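Local coordinates for PRESAN domain-containing protein (Plasmodium falciparum, PDB 7D2W) that is of unknown function but belongs to the PHIST-like PRESAN family of malaria parasite proteins and probably acts through protein binding, at residues 129-132 and 133-137; 137-140 and 141-145. All coordinates share one frame; numbering follows the deposited sequence.

Contact 1: 129-132 and 133-137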
ATOM      1  N   SER A 129       2.358  -0.286  16.639  1.00 29.97           N
ATOM      2  CA  SER A 129       2.096   0.442  17.874  1.00 33.83           C
ATOM      3  C   SER A 129       2.871   1.756  17.900  1.00 33.72           C
ATOM      4  O   SER A 129       2.346   2.779  18.357  1.00 33.95           O
ATOM      5  CB  SER A 129       2.413  -0.428  19.092  1.00 33.42           C
ATOM      6  OG  SER A 129       3.814  -0.550  19.232  1.00 33.24           O
ATOM      7  N   THR A 130       4.100   1.771  17.373  1.00 34.69           N
ATOM      8  CA  THR A 130       4.858   3.018  17.320  0.58 29.50           C
ATOM      9  C   THR A 130       4.225   4.004  16.345  1.00 31.32           C
ATOM     10  O   THR A 130       4.200   5.215  16.599  1.00 29.74           O
ATOM     11  CB  THR A 130       6.312   2.747  16.932  0.58 29.56           C
ATOM     12  OG1 THR A 130       6.898   1.840  17.873  0.58 30.39           O
ATOM     13  CG2 THR A 130       7.094   4.041  16.928  0.58 29.24           C
ATOM     14  N   LEU A 131       3.701   3.505  15.217  1.00 25.32           N
ATOM     15  CA  LEU A 131       3.047   4.418  14.282  1.00 29.81           C
ATOM     16  C   LEU A 131       1.798   5.025  14.902  1.00 28.98           C
ATOM     17  O   LEU A 131       1.532   6.220  14.737  1.00 27.48           O
ATOM     18  CB  LEU A 131       2.703   3.715  12.961  1.00 27.95           C
ATOM     19  CG  LEU A 131       2.036   4.596  11.888  1.00 25.69           C
ATOM     20  CD1 LEU A 131       2.862   5.844  11.532  1.00 27.24           C
ATOM     21  CD2 LEU A 131       1.750   3.793  10.616  1.00 22.80           C
ATOM     22  N   GLU A 132       1.021   4.218  15.636  1.00 29.39           N
ATOM     23  CA  GLU A 132      -0.191   4.735  16.263  1.00 29.92           C
ATOM     24  C   GLU A 132       0.134   5.871  17.232  1.00 30.76           C
ATOM     25  O   GLU A 132      -0.512   6.925  17.216  1.00 32.27           O
ATOM     26  CB  GLU A 132      -0.936   3.586  16.958  1.00 32.01           C
ATOM     27  CG  GLU A 132      -2.259   3.966  17.586  1.00 34.03           C
ATOM     28  CD  GLU A 132      -2.975   2.760  18.180  1.00 39.27           C
ATOM     29  OE1 GLU A 132      -3.321   1.823  17.415  1.00 40.96           O
ATOM     30  OE2 GLU A 132      -3.189   2.757  19.409  1.00 50.76           O
ATOM     31  N   THR A 133       1.164   5.688  18.063  1.00 30.84           N
ATOM     32  CA  THR A 133       1.564   6.730  19.003  1.00 32.76           C
ATOM     33  C   THR A 133       1.998   7.996  18.274  1.00 34.45           C
ATOM     34  O   THR A 133       1.606   9.107  18.647  1.00 34.51           O
ATOM     35  CB  THR A 133       2.700   6.225  19.901  1.00 32.51           C
ATOM     36  OG1 THR A 133       2.241   5.116  20.674  1.00 38.25           O
ATOM     37  CG2 THR A 133       3.178   7.329  20.831  1.00 39.52           C
ATOM     38  N   GLU A 134       2.827   7.844  17.237  1.00 30.57           N
ATOM     39  CA  GLU A 134       3.312   9.001  16.489  1.00 33.24           C
ATOM     40  C   GLU A 134       2.163   9.750  15.819  1.00 35.69           C
ATOM     41  O   GLU A 134       2.110  10.984  15.862  1.00 30.14           O
ATOM     42  CB  GLU A 134       4.338   8.550  15.451  1.00 33.18           C
ATOM     43  CG  GLU A 134       4.751   9.645  14.475  1.00 50.10           C
ATOM     44  CD  GLU A 134       5.061   9.107  13.088  1.00 70.85           C
ATOM     45  OE1 GLU A 134       6.004   8.294  12.957  1.00 75.44           O
ATOM     46  OE2 GLU A 134       4.352   9.489  12.129  1.00 76.22           O
ATOM     47  N   GLN A 135       1.226   9.021  15.203  1.00 27.80           N
ATOM     48  CA  GLN A 135       0.085   9.678  14.571  1.00 22.69           C
ATOM     49  C   GLN A 135      -0.798  10.389  15.591  1.00 25.50           C
ATOM     50  O   GLN A 135      -1.243  11.516  15.355  1.00 30.71           O
ATOM     51  CB  GLN A 135      -0.731   8.655  13.772  1.00 21.70           C
ATOM     52  CG  GLN A 135       0.016   8.206  12.519  1.00 27.81           C
ATOM     53  CD  GLN A 135      -0.821   7.309  11.637  1.00 31.20           C
ATOM     54  OE1 GLN A 135      -1.885   6.831  12.040  1.00 27.83           O
ATOM     55  NE2 GLN A 135      -0.354   7.083  10.418  1.00 26.94           N
ATOM     56  N   THR A 136      -1.090   9.739  16.719  1.00 28.94           N
ATOM     57  CA  THR A 136      -1.927  10.370  17.735  1.00 27.77           C
ATOM     58  C   THR A 136      -1.301  11.670  18.233  1.00 34.51           C
ATOM     59  O   THR A 136      -2.004  12.671  18.430  1.00 28.79           O
ATOM     60  CB  THR A 136      -2.161   9.400  18.892  1.00 28.74           C
ATOM     61  OG1 THR A 136      -2.983   8.323  18.430  1.00 33.56           O
ATOM     62  CG2 THR A 136      -2.859  10.102  20.076  1.00 34.45           C
ATOM     63  N   ASN A 137       0.020  11.679  18.429  1.00 30.41           N
ATOM     64  CA  ASN A 137       0.689  12.903  18.864  1.00 37.35           C
ATOM     65  C   ASN A 137       0.561  13.998  17.816  1.00 37.67           C
ATOM     66  O   ASN A 137       0.297  15.158  18.152  1.00 40.61           O
ATOM     67  CB  ASN A 137       2.166  12.632  19.159  1.00 42.35           C
ATOM     68  CG  ASN A 137       2.361  11.799  20.400  1.00 55.74           C
ATOM     69  OD1 ASN A 137       1.465  11.709  21.240  1.00 59.32           O
ATOM     70  ND2 ASN A 137       3.531  11.176  20.523  1.00 63.43           N
TER
HETATM   71  O   HOH W   1       0.579   2.517  20.572  1.00 45.60           O
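Ser129 O is gripped twice: Thr133 N donates to it at 3.2 Å, and water 1 donates to it at 2.8 Å. The same water lies 3.1 Å from Thr133 OG1, so it bridges the carbonyl of one turn and the hydroxyl of the next. The threonine hydroxyl faces that carbonyl because chi1 (-62°) sets OG1 beside its own backbone N, with the methyl CG2 turned off toward the carbonyl carbon. These are successive turns of helix 117-144, one of the long helices of the four-helix bundle, and the i to i+4 backbone bonds run from residue 129 through 137. Among them Gln135 N reaches Leu131 O at 2.9 Å, the donor standing almost straight out from the carbonyl.

On the inward side, Leu131 and Gln135 pack one turn apart, their side chains crossing at a slant. In Leu131, CG anti to the backbone N (chi1 -179°) and the turn at chi2 (56°) together bring CD1 forward to touch the amide nitrogen Gln135 NE2 at 3.6 Å and the methylene Gln135 CG at 3.8 Å. The buried amide is satisfied at both ends by neighbouring helices: OE1 takes a bond from Lys75, while NE2 donates to Glu162 and to the carbonyl of Cys159. Thr136 OG1 lies 3.1 Å from Glu132 O and is hydrogen-bonded to the indole of Trp72. The extended Glu132 chain carries its carboxylate to a salt bridge with Arg80, whereas the bent chain of Glu134 places OE2 4.0 Å from Leu131 CD1 and in a salt bridge with Arg138.

Contact 2: 137-140 and 141-145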
ATOM      1  N   ASN A 137       0.020  11.679  18.429  1.00 30.41           N
ATOM      2  CA  ASN A 137       0.689  12.903  18.864  1.00 37.35           C
ATOM      3  C   ASN A 137       0.561  13.998  17.816  1.00 37.67           C
ATOM      4  O   ASN A 137       0.297  15.158  18.152  1.00 40.61           O
ATOM      5  CB  ASN A 137       2.166  12.632  19.159  1.00 42.35           C
ATOM      6  CG  ASN A 137       2.361  11.799  20.400  1.00 55.74           C
ATOM      7  OD1 ASN A 137       1.465  11.709  21.240  1.00 59.32           O
ATOM      8  ND2 ASN A 137       3.531  11.176  20.523  1.00 63.43           N
ATOM      9  N   ARG A 138       0.771  13.652  16.539  1.00 35.37           N
ATOM     10  CA  ARG A 138       0.569  14.624  15.471  1.00 29.81           C
ATOM     11  C   ARG A 138      -0.879  15.104  15.431  1.00 34.71           C
ATOM     12  O   ARG A 138      -1.139  16.270  15.117  1.00 29.66           O
ATOM     13  CB  ARG A 138       0.985  14.022  14.124  1.00 32.12           C
ATOM     14  CG  ARG A 138       2.519  13.895  13.949  1.00 33.67           C
ATOM     15  CD  ARG A 138       2.916  12.919  12.834  1.00 44.11           C
ATOM     16  NE  ARG A 138       2.249  13.207  11.565  1.00 52.49           N
ATOM     17  CZ  ARG A 138       1.909  12.284  10.662  1.00 51.30           C
ATOM     18  NH1 ARG A 138       2.185  10.990  10.860  1.00 50.01           N
ATOM     19  NH2 ARG A 138       1.293  12.657   9.550  1.00 42.51           N
ATOM     20  N   PHE A 139      -1.832  14.231  15.773  1.00 29.95           N
ATOM     21  CA  PHE A 139      -3.236  14.628  15.781  1.00 29.67           C
ATOM     22  C   PHE A 139      -3.517  15.667  16.866  1.00 31.92           C
ATOM     23  O   PHE A 139      -4.166  16.688  16.609  1.00 33.72           O
ATOM     24  CB  PHE A 139      -4.116  13.388  15.975  1.00 28.86           C
ATOM     25  CG  PHE A 139      -5.586  13.676  16.000  1.00 29.30           C
ATOM     26  CD1 PHE A 139      -6.224  14.202  14.888  1.00 35.96           C
ATOM     27  CD2 PHE A 139      -6.336  13.393  17.128  1.00 33.63           C
ATOM     28  CE1 PHE A 139      -7.580  14.455  14.904  1.00 33.73           C
ATOM     29  CE2 PHE A 139      -7.702  13.638  17.149  1.00 38.86           C
ATOM     30  CZ  PHE A 139      -8.320  14.169  16.030  1.00 33.03           C
ATOM     31  N   TYR A 140      -3.036  15.424  18.087  1.00 32.83           N
ATOM     32  CA  TYR A 140      -3.283  16.375  19.167  1.00 34.67           C
ATOM     33  C   TYR A 140      -2.616  17.718  18.893  1.00 40.17           C
ATOM     34  O   TYR A 140      -3.167  18.773  19.229  1.00 38.26           O
ATOM     35  CB  TYR A 140      -2.817  15.782  20.495  1.00 33.87           C
ATOM     36  CG  TYR A 140      -3.881  14.945  21.156  1.00 39.23           C
ATOM     37  CD1 TYR A 140      -4.851  15.531  21.964  1.00 50.06           C
ATOM     38  CD2 TYR A 140      -3.924  13.573  20.971  1.00 40.33           C
ATOM     39  CE1 TYR A 140      -5.833  14.763  22.570  1.00 57.52           C
ATOM     40  CE2 TYR A 140      -4.902  12.798  21.567  1.00 43.08           C
ATOM     41  CZ  TYR A 140      -5.850  13.393  22.365  1.00 58.24           C
ATOM     42  OH  TYR A 140      -6.817  12.618  22.960  1.00 58.48           O
ATOM     43  N   ASN A 141      -1.439  17.706  18.268  1.00 37.41           N
ATOM     44  CA  ASN A 141      -0.794  18.969  17.925  1.00 39.15           C
ATOM     45  C   ASN A 141      -1.615  19.747  16.902  1.00 37.61           C
ATOM     46  O   ASN A 141      -1.759  20.968  17.013  1.00 35.78           O
ATOM     47  CB  ASN A 141       0.628  18.710  17.428  1.00 49.65           C
ATOM     48  CG  ASN A 141       1.545  18.205  18.537  1.00 65.50           C
ATOM     49  OD1 ASN A 141       1.100  17.966  19.660  1.00 72.08           O
ATOM     50  ND2 ASN A 141       2.826  18.041  18.226  1.00 68.90           N
ATOM     51  N   LEU A 142      -2.175  19.055  15.910  1.00 33.49           N
ATOM     52  CA  LEU A 142      -3.069  19.704  14.957  1.00 37.05           C
ATOM     53  C   LEU A 142      -4.265  20.324  15.659  1.00 42.60           C
ATOM     54  O   LEU A 142      -4.640  21.466  15.381  1.00 49.21           O
ATOM     55  CB  LEU A 142      -3.542  18.688  13.926  1.00 40.31           C
ATOM     56  CG  LEU A 142      -3.666  19.146  12.484  1.00 47.61           C
ATOM     57  CD1 LEU A 142      -2.404  19.857  12.043  1.00 40.00           C
ATOM     58  CD2 LEU A 142      -3.896  17.925  11.635  1.00 44.54           C
ATOM     59  N   LEU A 143      -4.888  19.571  16.564  1.00 36.99           N
ATOM     60  CA  LEU A 143      -6.030  20.098  17.303  1.00 41.88           C
ATOM     61  C   LEU A 143      -5.645  21.349  18.081  1.00 50.95           C
ATOM     62  O   LEU A 143      -6.334  22.374  18.020  1.00 50.43           O
ATOM     63  CB  LEU A 143      -6.578  19.033  18.255  1.00 41.64           C
ATOM     64  CG  LEU A 143      -7.214  17.782  17.643  1.00 47.24           C
ATOM     65  CD1 LEU A 143      -8.054  17.068  18.679  1.00 45.57           C
ATOM     66  CD2 LEU A 143      -8.035  18.112  16.403  1.00 54.23           C
ATOM     67  N   ASN A 144      -4.536  21.280  18.816  1.00 46.82           N
ATOM     68  CA  ASN A 144      -4.193  22.367  19.724  1.00 48.82           C
ATOM     69  C   ASN A 144      -3.842  23.642  18.971  1.00 57.37           C
ATOM     70  O   ASN A 144      -4.067  24.741  19.484  1.00 72.95           O
ATOM     71  CB  ASN A 144      -3.054  21.928  20.649  1.00 48.83           C
ATOM     72  CG  ASN A 144      -3.475  20.814  21.605  1.00 56.49           C
ATOM     73  OD1 ASN A 144      -4.663  20.635  21.877  1.00 59.39           O
ATOM     74  ND2 ASN A 144      -2.502  20.062  22.115  1.00 53.99           N
ATOM     75  N   LYS A 145      -3.326  23.528  17.747  1.00 52.08           N
ATOM     76  CA  LYS A 145      -3.012  24.712  16.957  1.00 57.28           C
ATOM     77  C   LYS A 145      -4.203  25.202  16.142  1.00 58.05           C
ATOM     78  O   LYS A 145      -4.024  26.083  15.289  1.00 60.21           O
ATOM     79  CB  LYS A 145      -1.832  24.454  16.022  1.00 61.88           C
ATOM     80  CG  LYS A 145      -2.173  23.682  14.732  1.00 66.89           C
ATOM     81  CD  LYS A 145      -1.048  23.808  13.702  1.00 70.82           C
ATOM     82  CE  LYS A 145      -1.493  23.316  12.327  1.00 74.49           C
ATOM     83  NZ  LYS A 145      -0.349  22.831  11.502  1.00 72.74           N
TER
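The last turns of helix 117-144, a long helix of the four-helix bundle, hold this contact, and Lys145 is the first residue to leave helical geometry. Its apolar centre is a CH-pi contact between residues four apart. Leu143 CG stands 4.2 Å from the centroid of the Phe139 ring, only 14° off the ring normal, so it meets a face and not the edge, displaced somewhat toward the rim. On that same face the two methyls reach the far end of the ring, one toward each side of CZ: Leu143 CD1 touches Phe139 CE2 at 3.8 Å, and Leu143 CD2 lies 4.0 Å from Phe139 CE1. Phe139 sets CG trans to N (chi1 180°), which swings the ring forward along the helix; Leu143 keeps CG beside its own N (chi1 -66°) and leans back to meet it.

Beneath the pair, Leu143 N donates to Phe139 O at 3.0 Å. One residue on, Asn144 N bonds to Tyr140 O at 2.9 Å. The Asn144 amide folds back over this acceptor, with ND2 3.2 Å from Tyr140 O, but the angle is too poor for a second hydrogen bond. Asn141 turns its OD1 to 3.3 Å from Asn137 O, two acceptors side by side, and it is Asn141 N that bonds this carbonyl.

Outside the segments, the Phe139 ring stacks with Trp72 of helix 65-93 and touches Phe155 of helix 149-181. Leu143 rests on Arg65 and Leu68 of helix 65-93, and Tyr140 on Arg65 and Leu69, while Leu142 packs on Phe155 and Glu151 of helix 149-181.

Contacts 1 and 2 follow one another toward the end of helix 117-144, overlapping at Asn137, with centres about 12 Å apart. Contact 1 lies nearer the middle of the bundle, about 9 Å from the chain centre, and contact 2 at about 18 Å, where the helix ends. The character of the packing changes along the way: the inward side of contact 1 pairs the buried amide of Gln135 with Leu131, whereas that of contact 2 is led by Phe139 and Leu143. Trp72 of helix 65-93 serves both, hydrogen-bonding in the first and stacking in the second, and the Glu134–Arg138 salt bridge ties one to the other. Both face helices 65-93 and 149-181.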